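Local structure of variable region-containing chitin-binding protein 3 (Branchiostoma floridae, 1XT5) at residues Gln110-Gln113 and Trp114-Thr118. The protein probably binds chitin and may hydrolyse it, pairing immunoglobulin variable-type domains, of which this chain is the first, with a chitin-binding region. Numbering follows the deposited sequence.
With SO4 (sulfate ion), chain B.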
# COMPACT_ATOMS: atom_id res chain seq x y z
N GLN A 110 -3.82 -1.61 1.62
CA GLN A 110 -5.14 -2.08 1.23
C GLN A 110 -5.04 -2.59 -0.21
O GLN A 110 -4.54 -1.90 -1.09
CB GLN A 110 -6.15 -0.95 1.32
CG GLN A 110 -7.55 -1.37 0.88
CD GLN A 110 -8.48 -0.22 1.03
OE1 GLN A 110 -8.95 0.08 2.11
NE2 GLN A 110 -8.69 0.51 -0.04
N VAL A 111 -5.57 -3.79 -0.45
CA VAL A 111 -5.60 -4.36 -1.78
C VAL A 111 -7.06 -4.80 -2.02
O VAL A 111 -7.67 -5.46 -1.17
CB VAL A 111 -4.61 -5.51 -1.96
CG1 VAL A 111 -4.58 -5.96 -3.43
CG2 VAL A 111 -3.22 -5.14 -1.51
N ALA A 112 -7.62 -4.41 -3.16
CA ALA A 112 -9.03 -4.63 -3.40
C ALA A 112 -9.27 -4.95 -4.87
O ALA A 112 -8.59 -4.43 -5.75
CB ALA A 112 -9.86 -3.39 -3.06
N GLN A 113 -10.29 -5.76 -5.11
CA GLN A 113 -10.83 -5.85 -6.44
C GLN A 113 -11.21 -4.46 -6.97
O GLN A 113 -11.61 -3.60 -6.18
CB GLN A 113 -12.08 -6.69 -6.47
CG GLN A 113 -11.85 -8.11 -6.05
CD GLN A 113 -13.17 -8.87 -6.04
OE1 GLN A 113 -14.11 -8.49 -5.34
NE2 GLN A 113 -13.25 -9.92 -6.83
N TRP A 114 -11.13 -4.24 -8.26
CA TRP A 114 -11.53 -2.95 -8.83
C TRP A 114 -12.98 -2.61 -8.51
O TRP A 114 -13.30 -1.44 -8.33
CB TRP A 114 -11.39 -2.93 -10.34
CG TRP A 114 -9.99 -2.89 -10.84
CD1 TRP A 114 -8.83 -2.92 -10.17
CD2 TRP A 114 -9.60 -2.81 -12.23
NE1 TRP A 114 -7.76 -2.84 -10.98
CE2 TRP A 114 -8.21 -2.79 -12.29
CE3 TRP A 114 -10.33 -2.74 -13.42
CZ2 TRP A 114 -7.48 -2.72 -13.48
CZ3 TRP A 114 -9.63 -2.67 -14.60
CH2 TRP A 114 -8.26 -2.66 -14.63
N SER A 115 -13.83 -3.61 -8.57
CA SER A 115 -15.22 -3.48 -8.12
C SER A 115 -15.40 -4.47 -6.97
O SER A 115 -15.29 -5.70 -7.15
CB SER A 115 -16.16 -3.75 -9.26
OG SER A 115 -17.52 -3.68 -8.78
N ILE A 116 -15.61 -3.92 -5.79
CA ILE A 116 -15.67 -4.75 -4.57
C ILE A 116 -17.06 -5.34 -4.47
O ILE A 116 -17.96 -4.78 -3.86
CB ILE A 116 -15.28 -3.96 -3.33
CG1 ILE A 116 -13.93 -3.30 -3.49
CG2 ILE A 116 -15.34 -4.82 -2.07
CD1 ILE A 116 -13.59 -2.25 -2.46
N ARG A 117 -17.26 -6.49 -5.13
CA ARG A 117 -18.59 -7.06 -5.25
C ARG A 117 -19.16 -7.54 -3.96
O ARG A 117 -20.38 -7.56 -3.71
CB ARG A 117 -18.61 -8.23 -6.28
CG ARG A 117 -18.54 -7.71 -7.71
CD ARG A 117 -18.70 -8.78 -8.75
NE ARG A 117 -17.51 -9.63 -8.84
CZ ARG A 117 -16.45 -9.40 -9.62
NH1 ARG A 117 -16.38 -8.34 -10.42
NH2 ARG A 117 -15.43 -10.27 -9.60
N THR A 118 -18.27 -8.01 -3.10
CA THR A 118 -18.57 -8.57 -1.82
C THR A 118 -17.49 -8.16 -0.82
O THR A 118 -16.42 -7.71 -1.20
CB THR A 118 -18.60 -10.12 -1.79
OG1 THR A 118 -17.22 -10.59 -1.83
CG2 THR A 118 -19.44 -10.74 -2.92
S SO4 B . -16.72 -12.55 -6.90
O1 SO4 B . -17.72 -12.43 -8.05
O2 SO4 B . -15.53 -11.77 -7.25
O3 SO4 B . -16.40 -13.88 -6.61
O4 SO4 B . -17.36 -11.94 -5.74
O HOH W 1 -15.96 -10.15 -4.18
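The guanidinium of Arg117 takes a sulfate at its edge, close to its own plane, while Ser115 O lies over one face, displaced toward the rim. The Gln113 amide approaches obliquely, its plane turned 67° from the guanidinium. The Trp114 indole has Gln113 C at its edge, near its plane, and its NE1 bonds weakly to Pro37 O. All this belongs to the loop between strands 105-112 and 122-132 of the V-type immunoglobulin domain, the position of CDR3 in antibody variable domains. The sulfate, probably from the crystallisation liquor, is gripped in fork fashion: Arg117 NE reaches SO4 O1 at 2.9 Å and Arg117 NH2 reaches SO4 O2 at 2.8 Å. Gln113 NE2 gives a straighter bond (166°) to the same SO4 O2; the two nitrogens thus share one acceptor, and the anion probably offsets the arginine's charge. Arginine suits this place because its adjacent N-H groups match two sulfate oxygens; a bend at chi3 (-72°) turns them toward the anion. Glutamine suits its place because its amide both donates and accepts. Its chain runs extended beyond CG, carrying the amide across the turn, where NE2 also bonds Asp33 and OE1 accepts a hydrogen bond from a water. Gln2 NE2 and Ser3 OG also hydrogen-bond the sulfate. The chain doubles back at Trp114 and Ser115, and an inverse gamma turn centred on Ile116 follows; Ile116 CD1 meets Ala112 CB at 3.9 Å, both side chains also touching Leu122. The same water donates to SO4 O4 and accepts from Thr118 OG1 at 2.7 Å.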